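Local coordinates for UPF0237 protein SP_0238 (Streptococcus pneumoniae, PDB 1ZPV) that is of unknown function but forms a homodimer of ACT domains, a fold that in related proteins often serves as a small-molecule-binding regulatory module, at residues A6-V11 against A49-D54; Q57-L62 against I79-I84. All coordinates share one frame; numbering follows the deposited sequence. Where two conformers were deposited one is given.

Contact 1: residues A6-V11 against A49-D54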
loop_
_atom_site.group_PDB
_atom_site.type_symbol
_atom_site.label_atom_id
_atom_site.label_comp_id
_atom_site.label_asym_id
_atom_site.label_seq_id
_atom_site.Cartn_x
_atom_site.Cartn_y
_atom_site.Cartn_z
ATOM N N ALA C 6 2.397 -18.668 4.765
ATOM C CA ALA C 6 2.743 -17.799 3.651
ATOM C C ALA C 6 1.786 -16.638 3.499
ATOM O O ALA C 6 0.656 -16.688 3.962
ATOM C CB ALA C 6 2.778 -18.597 2.329
ATOM N N ILE C 7 2.226 -15.620 2.771
ATOM C CA ILE C 7 1.381 -14.476 2.456
ATOM C C ILE C 7 1.248 -14.429 0.938
ATOM O O ILE C 7 2.248 -14.437 0.240
ATOM C CB ILE C 7 1.987 -13.143 2.994
ATOM C CG1 ILE C 7 2.174 -13.206 4.533
ATOM C CG2 ILE C 7 1.066 -11.979 2.652
ATOM C CD1 ILE C 7 3.512 -13.817 4.973
ATOM N N ILE C 8 0.007 -14.432 0.454
ATOM C CA ILE C 8 -0.286 -14.420 -0.963
ATOM C C ILE C 8 -0.838 -13.052 -1.320
ATOM O O ILE C 8 -1.729 -12.505 -0.635
ATOM C CB ILE C 8 -1.326 -15.501 -1.345
ATOM C CG1 ILE C 8 -0.803 -16.901 -1.012
ATOM C CG2 ILE C 8 -1.811 -15.348 -2.839
ATOM C CD1 ILE C 8 -1.820 -18.096 -1.375
ATOM N N THR C 9 -0.337 -12.497 -2.402
ATOM C CA THR C 9 -0.829 -11.197 -2.808
ATOM C C THR C 9 -1.243 -11.280 -4.264
ATOM O O THR C 9 -0.613 -11.976 -5.089
ATOM C CB THR C 9 0.203 -10.074 -2.537
ATOM O OG1 THR C 9 1.404 -10.372 -3.205
ATOM C CG2 THR C 9 0.548 -10.006 -1.061
ATOM N N VAL C 10 -2.325 -10.587 -4.575
ATOM C CA VAL C 10 -2.922 -10.656 -5.896
ATOM C C VAL C 10 -3.233 -9.249 -6.404
ATOM O O VAL C 10 -3.756 -8.409 -5.646
ATOM C CB VAL C 10 -4.275 -11.474 -5.853
ATOM C CG1 VAL C 10 -4.921 -11.494 -7.233
ATOM C CG2 VAL C 10 -4.060 -12.890 -5.272
ATOM N N VAL C 11 -2.901 -8.999 -7.680
ATOM C CA VAL C 11 -3.145 -7.727 -8.347
ATOM C C VAL C 11 -3.667 -8.016 -9.737
ATOM O O VAL C 11 -3.072 -8.832 -10.485
ATOM C CB VAL C 11 -1.857 -6.859 -8.546
ATOM C CG1 VAL C 11 -2.239 -5.469 -9.195
ATOM C CG2 VAL C 11 -1.135 -6.662 -7.261
ATOM N N ALA C 49 -3.891 -12.725 1.289
ATOM C CA ALA C 49 -4.321 -13.842 2.123
ATOM C C ALA C 49 -3.116 -14.432 2.836
ATOM O O ALA C 49 -2.018 -14.511 2.276
ATOM C CB ALA C 49 -5.022 -14.934 1.319
ATOM N N VAL C 50 -3.342 -14.828 4.067
ATOM C CA VAL C 50 -2.336 -15.542 4.835
ATOM C C VAL C 50 -2.856 -16.951 4.884
ATOM O O VAL C 50 -4.000 -17.185 5.296
ATOM C CB VAL C 50 -2.135 -14.963 6.265
ATOM C CG1 VAL C 50 -1.317 -15.952 7.172
ATOM C CG2 VAL C 50 -1.417 -13.615 6.208
ATOM N N VAL C 51 -1.998 -17.875 4.456
ATOM C CA VAL C 51 -2.376 -19.270 4.288
ATOM C C VAL C 51 -1.385 -20.120 5.093
ATOM O O VAL C 51 -0.271 -19.671 5.435
ATOM C CB VAL C 51 -2.395 -19.643 2.757
ATOM C CG1 VAL C 51 -3.495 -18.770 2.001
ATOM C CG2 VAL C 51 -0.986 -19.469 2.121
ATOM N N SER C 52 -1.801 -21.327 5.441
ATOM C CA SER C 52 -0.930 -22.250 6.188
ATOM C C SER C 52 -1.284 -23.700 5.899
ATOM O O SER C 52 -2.374 -24.016 5.340
ATOM C CB SER C 52 -1.034 -21.975 7.698
ATOM O OG SER C 52 -2.344 -22.271 8.161
ATOM N N SER C 53 -0.348 -24.576 6.244
ATOM C CA SER C 53 -0.557 -26.012 6.171
ATOM C C SER C 53 0.118 -26.653 7.373
ATOM O O SER C 53 1.112 -26.131 7.869
ATOM C CB SER C 53 0.082 -26.569 4.904
ATOM O OG SER C 53 -0.154 -27.982 4.782
ATOM N N ASP C 54 -0.384 -27.800 7.802
ATOM C CA ASP C 54 0.327 -28.599 8.814
ATOM C C ASP C 54 1.440 -29.474 8.236
ATOM O O ASP C 54 2.149 -30.147 8.986
ATOM C CB ASP C 54 -0.640 -29.375 9.732
ATOM C CG ASP C 54 -1.286 -30.579 9.057
ATOM O OD1 ASP C 54 -1.042 -30.839 7.861
ATOM O OD2 ASP C 54 -2.057 -31.287 9.748
#

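Contact 2: residues Q57-L62 against I79-I84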
loop_
_atom_site.group_PDB
_atom_site.type_symbol
_atom_site.label_atom_id
_atom_site.label_comp_id
_atom_site.label_asym_id
_atom_site.label_seq_id
_atom_site.Cartn_x
_atom_site.Cartn_y
_atom_site.Cartn_z
ATOM N N GLN C 57 5.670 -27.500 2.691
ATOM C CA GLN C 57 5.340 -27.332 1.279
ATOM C C GLN C 57 6.608 -27.009 0.504
ATOM O O GLN C 57 7.693 -26.795 1.097
ATOM C CB GLN C 57 4.278 -26.223 1.083
ATOM C CG GLN C 57 2.958 -26.465 1.817
ATOM C CD GLN C 57 2.242 -27.676 1.280
ATOM O OE1 GLN C 57 2.208 -27.875 0.069
ATOM N NE2 GLN C 57 1.704 -28.519 2.173
ATOM N N ASP C 58 6.492 -26.992 -0.824
ATOM C CA ASP C 58 7.605 -26.705 -1.671
ATOM C C ASP C 58 7.300 -25.353 -2.311
ATOM O O ASP C 58 6.493 -25.286 -3.213
ATOM C CB ASP C 58 7.746 -27.804 -2.741
ATOM C CG ASP C 58 8.827 -27.515 -3.741
ATOM O OD1 ASP C 58 9.658 -26.617 -3.490
ATOM O OD2 ASP C 58 8.831 -28.160 -4.808
ATOM N N PHE C 59 7.929 -24.277 -1.821
ATOM C CA PHE C 59 7.661 -22.945 -2.371
ATOM C C PHE C 59 8.115 -22.782 -3.810
ATOM O O PHE C 59 7.624 -21.894 -4.495
ATOM C CB PHE C 59 8.235 -21.817 -1.473
ATOM C CG PHE C 59 7.387 -21.548 -0.284
ATOM C CD1 PHE C 59 6.361 -20.609 -0.336
ATOM C CD2 PHE C 59 7.536 -22.319 0.864
ATOM C CE1 PHE C 59 5.521 -20.416 0.776
ATOM C CE2 PHE C 59 6.717 -22.145 1.982
ATOM C CZ PHE C 59 5.710 -21.187 1.946
ATOM N N THR C 60 9.058 -23.616 -4.273
ATOM C CA THR C 60 9.454 -23.537 -5.676
ATOM C C THR C 60 8.255 -23.884 -6.531
ATOM O O THR C 60 7.917 -23.142 -7.446
ATOM C CB THR C 60 10.608 -24.461 -5.986
ATOM O OG1 THR C 60 11.654 -24.186 -5.038
ATOM C CG2 THR C 60 11.112 -24.263 -7.417
ATOM N N TYR C 61 7.611 -24.988 -6.203
ATOM C CA TYR C 61 6.397 -25.422 -6.891
ATOM C C TYR C 61 5.249 -24.431 -6.719
ATOM O O TYR C 61 4.603 -24.040 -7.715
ATOM C CB TYR C 61 5.969 -26.826 -6.418
ATOM C CG TYR C 61 4.637 -27.234 -6.967
ATOM C CD1 TYR C 61 4.432 -27.393 -8.358
ATOM C CD2 TYR C 61 3.560 -27.430 -6.121
ATOM C CE1 TYR C 61 3.166 -27.763 -8.859
ATOM C CE2 TYR C 61 2.317 -27.758 -6.621
ATOM C CZ TYR C 61 2.136 -27.941 -7.975
ATOM O OH TYR C 61 0.865 -28.284 -8.405
ATOM N N LEU C 62 5.010 -23.995 -5.480
ATOM C CA LEU C 62 3.862 -23.072 -5.218
ATOM C C LEU C 62 3.944 -21.730 -5.948
ATOM O O LEU C 62 2.916 -21.184 -6.436
ATOM C CB LEU C 62 3.647 -22.833 -3.715
ATOM C CG LEU C 62 3.287 -24.077 -2.880
ATOM C CD1 LEU C 62 3.350 -23.735 -1.378
ATOM C CD2 LEU C 62 1.916 -24.697 -3.252
ATOM N N ILE C 79 3.593 -15.273 -3.927
ATOM C CA ILE C 79 3.541 -15.954 -2.613
ATOM C C ILE C 79 4.897 -15.838 -1.913
ATOM O O ILE C 79 5.952 -15.996 -2.558
ATOM C CB ILE C 79 3.024 -17.429 -2.719
ATOM C CG1 ILE C 79 2.929 -18.104 -1.330
ATOM C CG2 ILE C 79 3.833 -18.248 -3.761
ATOM C CD1 ILE C 79 2.186 -19.459 -1.351
ATOM N N GLN C 80 4.870 -15.554 -0.606
ATOM C CA GLN C 80 6.077 -15.358 0.173
ATOM C C GLN C 80 5.964 -16.237 1.422
ATOM O O GLN C 80 4.997 -16.090 2.168
ATOM C CB GLN C 80 6.151 -13.875 0.570
ATOM C CG GLN C 80 7.266 -13.497 1.517
ATOM C CD GLN C 80 8.638 -13.731 0.905
ATOM O OE1 GLN C 80 9.034 -13.046 -0.040
ATOM N NE2 GLN C 80 9.362 -14.719 1.437
ATOM N N SER C 81 6.938 -17.120 1.661
ATOM C CA SER C 81 6.969 -17.883 2.917
ATOM C C SER C 81 7.126 -16.892 4.060
ATOM O O SER C 81 7.966 -15.968 3.986
ATOM C CB SER C 81 8.152 -18.870 2.938
ATOM O OG SER C 81 8.183 -19.521 4.176
ATOM N N ALA C 82 6.392 -17.134 5.142
ATOM C CA ALA C 82 6.501 -16.350 6.382
ATOM C C ALA C 82 7.842 -16.577 7.113
ATOM O O ALA C 82 8.242 -15.758 7.944
ATOM C CB ALA C 82 5.345 -16.703 7.308
ATOM N N ALA C 83 8.535 -17.672 6.782
ATOM C CA ALA C 83 9.828 -18.010 7.410
ATOM C C ALA C 83 10.832 -16.866 7.338
ATOM O O ALA C 83 11.684 -16.705 8.227
ATOM C CB ALA C 83 10.428 -19.291 6.800
ATOM N N ILE C 84 10.756 -16.093 6.255
ATOM C CA ILE C 84 11.681 -14.992 6.064
ATOM C C ILE C 84 11.605 -13.928 7.187
ATOM O O ILE C 84 12.641 -13.354 7.578
ATOM C CB ILE C 84 11.492 -14.361 4.657
ATOM C CG1 ILE C 84 11.804 -15.401 3.569
ATOM C CG2 ILE C 84 12.364 -13.130 4.475
ATOM C CD1 ILE C 84 13.108 -16.176 3.795
#

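Contact 1: residues A6-V11 against A49-D54
Strands 6-11 and 49-53 run antiparallel, their axes 4.7 Å apart at closest approach and 141° between their directions, so the pair is clearly twisted. A6-V51 and I8-A49 are hydrogen-bonded pairs, and I7-V50 between them is a non-hydrogen-bonded pair. The straightest bond runs from I8 N to A49 O at 2.7 Å, nearly along the C=O axis. A6 N comes to V51 O from above the carbonyl plane, at 2.9 Å. On the face of A6, I8, A49 and V51, the I8 side chain crosses that of V51 at about a right angle. Its extended end brings CD1 to V51 CG1 at 3.8 Å, and V51 CG2 lies equally near CD1. V51 CG2 also touches A6 CB at 3.9 Å. Helix 18-28 packs on this face, with I26 against both I8 and V51. On the other face I7 and V50 lie side by side, with I7 CG1 and V50 CG2 4.0 Å apart. That face meets the second subunit, where I7 packs on V11 and V50 on L41 of that chain. This is the central strand pair of the beta-alpha-beta-beta-alpha-beta ACT fold, with helices on one face and the dimer partner on the other.

Contact 2: residues Q57-L62 against I79-I84
Helix 59-72 begins beside the end of strand 75-81, and the ring of F59 reaches from the helix to the strand. No hydrogen bond crosses this contact. The tight part is the ring against S81. S81 CB sits over one ring face, 3.6 Å from the F59 centroid and 17° off the ring normal, which is a CH-pi contact. It is offset toward the rim, and its nearest ring atom is F59 CZ at 3.5 Å. The ring also reaches the strand backbone, with F59 CE1 3.6 Å from S81 CA. I79 comes to the ring differently. Its CG1 lies at the edge, near the ring plane, 4.1 Å from F59 CE1. I79 CG1 is anti to the backbone N (chi1 -178°), and its CD1 extends onward to lie near the same ring atom. One turn later L62 joins more loosely, its CB 4.4 Å from I79 CD1. A6 of strand 4-12 also touches F59, so the inner side of the contact closes on the sheet.

The outer side is different. D58, T60 and Y61 are exposed and do not meet segment 79-84. D58 is the N-cap of the helix, and its OD1 accepts from T60 N at 3.2 Å, met from above the carboxylate plane. Beyond the strand, A83 and I84 are likewise exposed. S81 OG, anti to its own backbone N, accepts from A83 N at 3.2 Å. This ST turn starts at S81, the last residue of the strand, while its CB stays on the ring. The arrangement is the packing of the second ACT helix, at its capped N-terminal turn, on the last strand of the ACT domain.

Contact 1 lies within the sheet, and contact 2 packs helix 59-72 on the sheet's neighbouring strand, 75-81; their centres are about 9 Å apart. Strand 4-12 pairs with 44-53 on one side and with 75-81 on the other. A probable hydrogen bond from I7 N to Q80 O, 2.9 Å, joins the two contacts directly. The A6 side chain, on the same face as V51, also packs on contact 2, with A6 CB 3.7 Å from I79 CG1. Along the chain they come in series, as strand 44-53 leads into helix 59-72. Both also touch the second subunit. A bound potassium ion lies about 8 Å from the Q80 side chain and about 11 Å from that of I7.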